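Local coordinates for putative acetyltransferase (Nocardia farcinica, PDB 3D9W), which probably catalyses transfer of an acetyl group from acetyl-coenzyme A to arylamine substrates, at residues Tyr9-Ala14 against Ile201-Gly206; Ile241-Arg244 against Ser248-Ile251. All blocks are in the same frame, centred on the assembly; numbering follows the deposited sequence.

Contact 1. Residues Tyr9-Ala14 against Ile201-Gly206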
ATOM      1  N   TYR A   9      -6.173  20.714   1.453  1.00 26.54           N
ATOM      2  CA  TYR A   9      -5.440  20.281   0.277  1.00 26.69           C
ATOM      3  C   TYR A   9      -4.082  19.683   0.587  1.00 26.35           C
ATOM      4  O   TYR A   9      -3.292  19.426  -0.327  1.00 25.32           O
ATOM      5  CB  TYR A   9      -5.267  21.453  -0.688  1.00 26.91           C
ATOM      6  CG  TYR A   9      -6.568  22.039  -1.163  1.00 25.27           C
ATOM      7  CD1 TYR A   9      -7.288  22.929  -0.367  1.00 26.29           C
ATOM      8  CD2 TYR A   9      -7.097  21.681  -2.396  1.00 24.84           C
ATOM      9  CE1 TYR A   9      -8.511  23.448  -0.793  1.00 25.00           C
ATOM     10  CE2 TYR A   9      -8.316  22.190  -2.831  1.00 24.27           C
ATOM     11  CZ  TYR A   9      -9.018  23.069  -2.028  1.00 25.11           C
ATOM     12  OH  TYR A   9     -10.238  23.538  -2.456  1.00 24.99           O
ATOM     13  N   HIS A  10      -3.812  19.446   1.864  1.00 26.32           N
ATOM     14  CA  HIS A  10      -2.520  18.895   2.258  1.00 26.26           C
ATOM     15  C   HIS A  10      -2.640  17.613   3.072  1.00 25.90           C
ATOM     16  O   HIS A  10      -3.700  16.987   3.084  1.00 26.80           O
ATOM     17  CB  HIS A  10      -1.743  19.981   2.988  1.00 25.68           C
ATOM     18  CG  HIS A  10      -1.692  21.268   2.227  1.00 25.85           C
ATOM     19  ND1 HIS A  10      -0.668  21.583   1.361  1.00 25.35           N
ATOM     20  CD2 HIS A  10      -2.586  22.284   2.139  1.00 26.61           C
ATOM     21  CE1 HIS A  10      -0.934  22.737   0.770  1.00 26.12           C
ATOM     22  NE2 HIS A  10      -2.092  23.182   1.225  1.00 25.97           N
ATOM     23  N   TRP A  11      -1.585  17.210   3.768  1.00 25.07           N
ATOM     24  CA  TRP A  11      -1.679  15.943   4.475  1.00 24.93           C
ATOM     25  C   TRP A  11      -1.460  15.902   5.976  1.00 26.19           C
ATOM     26  O   TRP A  11      -0.944  14.914   6.498  1.00 25.15           O
ATOM     27  CB  TRP A  11      -0.756  14.955   3.777  1.00 22.27           C
ATOM     28  CG  TRP A  11      -1.016  14.981   2.317  1.00 20.22           C
ATOM     29  CD1 TRP A  11      -0.497  15.858   1.402  1.00 20.08           C
ATOM     30  CD2 TRP A  11      -1.981  14.198   1.615  1.00 19.65           C
ATOM     31  NE1 TRP A  11      -1.088  15.673   0.176  1.00 19.81           N
ATOM     32  CE2 TRP A  11      -2.005  14.658   0.280  1.00 20.38           C
ATOM     33  CE3 TRP A  11      -2.834  13.149   1.981  1.00 17.33           C
ATOM     34  CZ2 TRP A  11      -2.850  14.103  -0.684  1.00 19.79           C
ATOM     35  CZ3 TRP A  11      -3.673  12.597   1.019  1.00 14.31           C
ATOM     36  CH2 TRP A  11      -3.676  13.074  -0.293  1.00 16.82           C
ATOM     37  N   ASN A  12      -1.874  16.968   6.661  1.00 26.82           N
ATOM     38  CA  ASN A  12      -1.735  17.078   8.110  1.00 27.04           C
ATOM     39  C   ASN A  12      -0.407  16.555   8.638  1.00 26.97           C
ATOM     40  O   ASN A  12      -0.391  15.741   9.559  1.00 28.30           O
ATOM     41  CB  ASN A  12      -2.879  16.340   8.824  1.00 28.83           C
ATOM     42  CG  ASN A  12      -4.258  16.857   8.419  1.00 32.64           C
ATOM     43  OD1 ASN A  12      -4.447  18.072   8.202  1.00 33.90           O
ATOM     44  ND2 ASN A  12      -5.234  15.943   8.327  1.00 30.43           N
ATOM     45  N   GLY A  13       0.701  17.017   8.065  1.00 26.00           N
ATOM     46  CA  GLY A  13       2.006  16.570   8.517  1.00 26.21           C
ATOM     47  C   GLY A  13       2.295  16.959   9.960  1.00 27.15           C
ATOM     48  O   GLY A  13       3.008  16.253  10.683  1.00 26.94           O
ATOM     49  N   ALA A  14       1.738  18.085  10.393  1.00 27.30           N
ATOM     50  CA  ALA A  14       1.950  18.548  11.756  1.00 27.30           C
ATOM     51  C   ALA A  14       1.618  17.464  12.774  1.00 28.11           C
ATOM     52  O   ALA A  14       2.453  17.104  13.602  1.00 30.97           O
ATOM     53  CB  ALA A  14       1.108  19.781  12.020  1.00 26.26           C
ATOM     54  N   ILE A 201      -9.991  13.990   1.468  1.00 26.85           N
ATOM     55  CA  ILE A 201     -11.441  13.791   1.429  1.00 26.80           C
ATOM     56  C   ILE A 201     -11.781  12.695   0.419  1.00 26.52           C
ATOM     57  O   ILE A 201     -12.685  11.886   0.642  1.00 26.88           O
ATOM     58  CB  ILE A 201     -12.195  15.070   1.009  1.00 27.34           C
ATOM     59  CG1 ILE A 201     -11.512  16.322   1.596  1.00 31.41           C
ATOM     60  CG2 ILE A 201     -13.640  14.984   1.488  1.00 26.30           C
ATOM     61  CD1 ILE A 201     -11.743  16.590   3.112  1.00 28.36           C
ATOM     62  N   ASP A 202     -11.053  12.676  -0.694  1.00 26.30           N
ATOM     63  CA  ASP A 202     -11.257  11.676  -1.738  1.00 25.73           C
ATOM     64  C   ASP A 202     -10.858  10.301  -1.211  1.00 25.76           C
ATOM     65  O   ASP A 202     -11.447   9.292  -1.592  1.00 25.94           O
ATOM     66  CB  ASP A 202     -10.409  12.005  -2.961  1.00 25.72           C
ATOM     67  CG  ASP A 202     -10.572  13.434  -3.405  1.00 25.94           C
ATOM     68  OD1 ASP A 202     -11.731  13.849  -3.621  1.00 27.47           O
ATOM     69  OD2 ASP A 202      -9.546  14.140  -3.542  1.00 26.63           O
ATOM     70  N   PHE A 203      -9.846  10.264  -0.346  1.00 25.37           N
ATOM     71  CA  PHE A 203      -9.396   9.007   0.236  1.00 25.95           C
ATOM     72  C   PHE A 203     -10.421   8.489   1.228  1.00 27.78           C
ATOM     73  O   PHE A 203     -10.618   7.284   1.340  1.00 28.68           O
ATOM     74  CB  PHE A 203      -8.060   9.185   0.946  1.00 24.16           C
ATOM     75  CG  PHE A 203      -6.884   9.231   0.020  1.00 24.92           C
ATOM     76  CD1 PHE A 203      -7.066   9.285  -1.359  1.00 24.40           C
ATOM     77  CD2 PHE A 203      -5.586   9.224   0.524  1.00 24.51           C
ATOM     78  CE1 PHE A 203      -5.971   9.336  -2.227  1.00 23.34           C
ATOM     79  CE2 PHE A 203      -4.486   9.275  -0.338  1.00 24.66           C
ATOM     80  CZ  PHE A 203      -4.684   9.330  -1.718  1.00 22.83           C
ATOM     81  N   GLU A 204     -11.084   9.392   1.946  1.00 29.62           N
ATOM     82  CA  GLU A 204     -12.075   8.958   2.919  1.00 30.54           C
ATOM     83  C   GLU A 204     -13.240   8.264   2.218  1.00 30.06           C
ATOM     84  O   GLU A 204     -13.778   7.281   2.721  1.00 30.58           O
ATOM     85  CB  GLU A 204     -12.592  10.136   3.745  1.00 31.98           C
ATOM     86  CG  GLU A 204     -13.076   9.698   5.130  1.00 36.20           C
ATOM     87  CD  GLU A 204     -14.183  10.589   5.699  1.00 37.69           C
ATOM     88  OE1 GLU A 204     -14.058  11.835   5.618  1.00 38.51           O
ATOM     89  OE2 GLU A 204     -15.173  10.039   6.243  1.00 37.49           O
ATOM     90  N   VAL A 205     -13.633   8.783   1.059  1.00 28.48           N
ATOM     91  CA  VAL A 205     -14.721   8.173   0.303  1.00 26.95           C
ATOM     92  C   VAL A 205     -14.258   6.784  -0.115  1.00 25.68           C
ATOM     93  O   VAL A 205     -14.911   5.777   0.158  1.00 24.63           O
ATOM     94  CB  VAL A 205     -15.050   8.989  -0.975  1.00 27.53           C
ATOM     95  CG1 VAL A 205     -16.082   8.258  -1.825  1.00 26.59           C
ATOM     96  CG2 VAL A 205     -15.562  10.367  -0.591  1.00 26.87           C
ATOM     97  N   GLY A 206     -13.112   6.754  -0.785  1.00 25.61           N
ATOM     98  CA  GLY A 206     -12.549   5.506  -1.252  1.00 24.95           C
ATOM     99  C   GLY A 206     -12.391   4.533  -0.109  1.00 24.46           C
ATOM    100  O   GLY A 206     -12.667   3.340  -0.251  1.00 24.28           O
TER
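Trp-11 and Phe-203 are the two residues that meet here, and they do so through CZ3 and CH2 of the indole's six-membered ring. Its CZ3 lies 3.7 Å from Phe-203 CE2 and 3.9 Å from Phe-203 CD2, while Trp-11 CH2 is 3.9 Å from Phe-203 CE2. The touching is thus spread over two adjacent ring carbons of the tryptophan and neighbouring carbons on one side of the phenyl ring. The planes of the Trp-11 six-membered ring and the Phe-203 ring are inclined at 47° and their centroids stand 5.5 Å apart, an inclined pairing of the two rings. In Trp-11, CG sits beside the backbone N (chi1 -49°), which carries the indole across the gap to the helix from a backbone that itself stays well back. Both rings are buried, yet together they hide only 71 Å² from each other: the interaction is a small apolar contact between two inclined rings.

Away from this spot the segments diverge, and Ile-201, Glu-204 and Val-205 lie on the solvent-exposed side of the helix. A polar link to the start of the same helix comes from Arg-200, whose NE donates to the carbonyl O of His-10.

The carboxylate of Glu-94, on helix 82-95, accepts hydrogen bonds from the backbone N of Trp-11 and of Gly-13, and this grip probably fixes the loop from which the indole projects. Trp-11 also rests on Ala-90 of that helix and Val-100 of strand 99-107, while Phe-203 meets Tyr-83 edge-to-face and touches Thr-104, so the N-terminal loop and helix 200-212 come together over helix 82-95 and strand 99-107.

Contact 2. Residues Ile241-Arg244 against Ser248-Ile251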
ATOM      1  N   ILE A 241       0.964 -17.608   0.439  1.00 24.63           N
ATOM      2  CA  ILE A 241       1.870 -17.532  -0.688  1.00 24.72           C
ATOM      3  C   ILE A 241       3.117 -16.746  -0.362  1.00 25.24           C
ATOM      4  O   ILE A 241       3.071 -15.752   0.358  1.00 25.11           O
ATOM      5  CB  ILE A 241       1.223 -16.831  -1.877  1.00 25.90           C
ATOM      6  CG1 ILE A 241      -0.251 -17.225  -1.977  1.00 27.77           C
ATOM      7  CG2 ILE A 241       1.984 -17.184  -3.152  1.00 25.92           C
ATOM      8  CD1 ILE A 241      -1.035 -16.394  -2.975  1.00 28.62           C
ATOM      9  N   THR A 242       4.233 -17.208  -0.902  1.00 25.74           N
ATOM     10  CA  THR A 242       5.504 -16.532  -0.736  1.00 25.00           C
ATOM     11  C   THR A 242       6.035 -16.447  -2.166  1.00 25.76           C
ATOM     12  O   THR A 242       6.148 -17.457  -2.850  1.00 25.09           O
ATOM     13  CB  THR A 242       6.472 -17.327   0.148  1.00 24.18           C
ATOM     14  OG1 THR A 242       5.910 -17.484   1.456  1.00 21.16           O
ATOM     15  CG2 THR A 242       7.787 -16.589   0.261  1.00 23.52           C
ATOM     16  N   GLU A 243       6.333 -15.235  -2.618  1.00 26.76           N
ATOM     17  CA  GLU A 243       6.812 -15.001  -3.972  1.00 28.05           C
ATOM     18  C   GLU A 243       8.193 -14.367  -3.940  1.00 28.19           C
ATOM     19  O   GLU A 243       8.535 -13.680  -2.982  1.00 27.93           O
ATOM     20  CB  GLU A 243       5.847 -14.056  -4.675  1.00 29.58           C
ATOM     21  CG  GLU A 243       5.924 -14.070  -6.173  1.00 33.57           C
ATOM     22  CD  GLU A 243       5.070 -12.981  -6.793  1.00 36.52           C
ATOM     23  OE1 GLU A 243       4.015 -12.643  -6.198  1.00 37.92           O
ATOM     24  OE2 GLU A 243       5.454 -12.476  -7.876  1.00 36.64           O
ATOM     25  N   ARG A 244       8.979 -14.593  -4.992  1.00 28.94           N
ATOM     26  CA  ARG A 244      10.328 -14.027  -5.096  1.00 29.25           C
ATOM     27  C   ARG A 244      10.474 -13.222  -6.384  1.00 29.06           C
ATOM     28  O   ARG A 244       9.709 -13.409  -7.325  1.00 29.31           O
ATOM     29  CB  ARG A 244      11.362 -15.146  -5.009  1.00 30.16           C
ATOM     30  CG  ARG A 244      11.306 -15.846  -3.658  1.00 34.10           C
ATOM     31  CD  ARG A 244      12.344 -16.939  -3.508  1.00 37.35           C
ATOM     32  NE  ARG A 244      11.984 -18.174  -4.205  1.00 41.24           N
ATOM     33  CZ  ARG A 244      10.920 -18.928  -3.915  1.00 43.47           C
ATOM     34  NH1 ARG A 244      10.093 -18.573  -2.933  1.00 43.25           N
ATOM     35  NH2 ARG A 244      10.690 -20.047  -4.601  1.00 44.02           N
ATOM     36  N   SER A 248       9.312 -17.026  -9.323  1.00 29.60           N
ATOM     37  CA  SER A 248       9.013 -18.301  -8.675  1.00 30.11           C
ATOM     38  C   SER A 248       8.259 -18.097  -7.366  1.00 29.13           C
ATOM     39  O   SER A 248       8.182 -16.976  -6.847  1.00 28.71           O
ATOM     40  CB  SER A 248      10.298 -19.103  -8.427  1.00 30.72           C
ATOM     41  OG  SER A 248      11.153 -18.460  -7.500  1.00 31.72           O
ATOM     42  N   ALA A 249       7.696 -19.180  -6.839  1.00 27.32           N
ATOM     43  CA  ALA A 249       6.933 -19.099  -5.605  1.00 26.35           C
ATOM     44  C   ALA A 249       6.439 -20.455  -5.120  1.00 25.72           C
ATOM     45  O   ALA A 249       6.505 -21.453  -5.834  1.00 25.85           O
ATOM     46  CB  ALA A 249       5.753 -18.162  -5.796  1.00 25.41           C
ATOM     47  N   ASP A 250       5.958 -20.480  -3.883  1.00 26.26           N
ATOM     48  CA  ASP A 250       5.417 -21.692  -3.287  1.00 26.85           C
ATOM     49  C   ASP A 250       4.235 -21.299  -2.420  1.00 26.57           C
ATOM     50  O   ASP A 250       4.111 -20.150  -2.009  1.00 26.67           O
ATOM     51  CB  ASP A 250       6.477 -22.411  -2.458  1.00 27.26           C
ATOM     52  CG  ASP A 250       6.987 -21.576  -1.324  1.00 28.73           C
ATOM     53  OD1 ASP A 250       6.234 -21.407  -0.339  1.00 31.33           O
ATOM     54  OD2 ASP A 250       8.135 -21.080  -1.424  1.00 28.83           O
ATOM     55  N   ILE A 251       3.353 -22.249  -2.160  1.00 27.58           N
ATOM     56  CA  ILE A 251       2.184 -21.963  -1.355  1.00 30.45           C
ATOM     57  C   ILE A 251       1.950 -23.012  -0.300  1.00 30.76           C
ATOM     58  O   ILE A 251       2.615 -24.044  -0.255  1.00 31.48           O
ATOM     59  CB  ILE A 251       0.929 -21.925  -2.200  1.00 32.91           C
ATOM     60  CG1 ILE A 251       0.830 -23.243  -2.969  1.00 34.83           C
ATOM     61  CG2 ILE A 251       0.954 -20.721  -3.141  1.00 35.21           C
ATOM     62  CD1 ILE A 251      -0.577 -23.676  -3.235  1.00 38.60           C
TER
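Arg-244, Ser-248 and Asp-250 bury the most surface here, and Arg-244 deals with both of the others. Its side chain bends at chi3 (-78°), which folds the guanidinium back across the second segment. There NH1 of Arg-244 forms a rather long salt bridge, 3.5 Å, to OD2 of Asp-250; the carboxylate oxygen approaches at the guanidinium edge, and the two planar groups are turned only 23° apart. Over one guanidinium face lies the carbonyl carbon of Ser-248. The Ser-248 hydroxyl, 3.3 Å between OG and Arg-244 NH2, is hydrogen-bonded to Asp-246 in the turn. The backbones add a bond of their own, Arg-244 N to Ser-248 O at 3.1 Å. Beyond it the segments form a beta hairpin of strands 239-243 and 249-253, whose portions 241-243 and 249-251 run antiparallel at 172°, at the margin of a four-stranded antiparallel sheet. Thr-242 and Asp-250 are its hydrogen-bonded pair: Thr-242 N reaches Asp-250 O at 3.1 Å, and Asp-250 N returns to Thr-242 O at 3.2 Å. On the other sheet face Ile-241 and Ile-251 lie side by side, their CG2 methyls 3.7 Å apart, and Glu-243 sends its carboxylate to Arg-141 in a salt bridge.

In the fold
Following the chain from the N terminus, residues 9-14 come first, in the loop before helix 18-25. Contact 1 closes only when the chain returns as helix 200-212, after 186 intervening residues that include the N-terminal helices and the eight-stranded antiparallel sheet. It therefore ties the start of the chain to the helix that leads on to the four-stranded sheet. Contact 2 then opens and closes locally, with just three residues between its segments, forming the hairpin at one edge of that smaller sheet. The two contacts follow in series, neither nesting nor crossing. The centres of contact 1 and contact 2 are about 35 Å apart and lie on opposite sides of the chain's centre; the nearest atoms of contact 1 and contact 2 are about 23 Å apart.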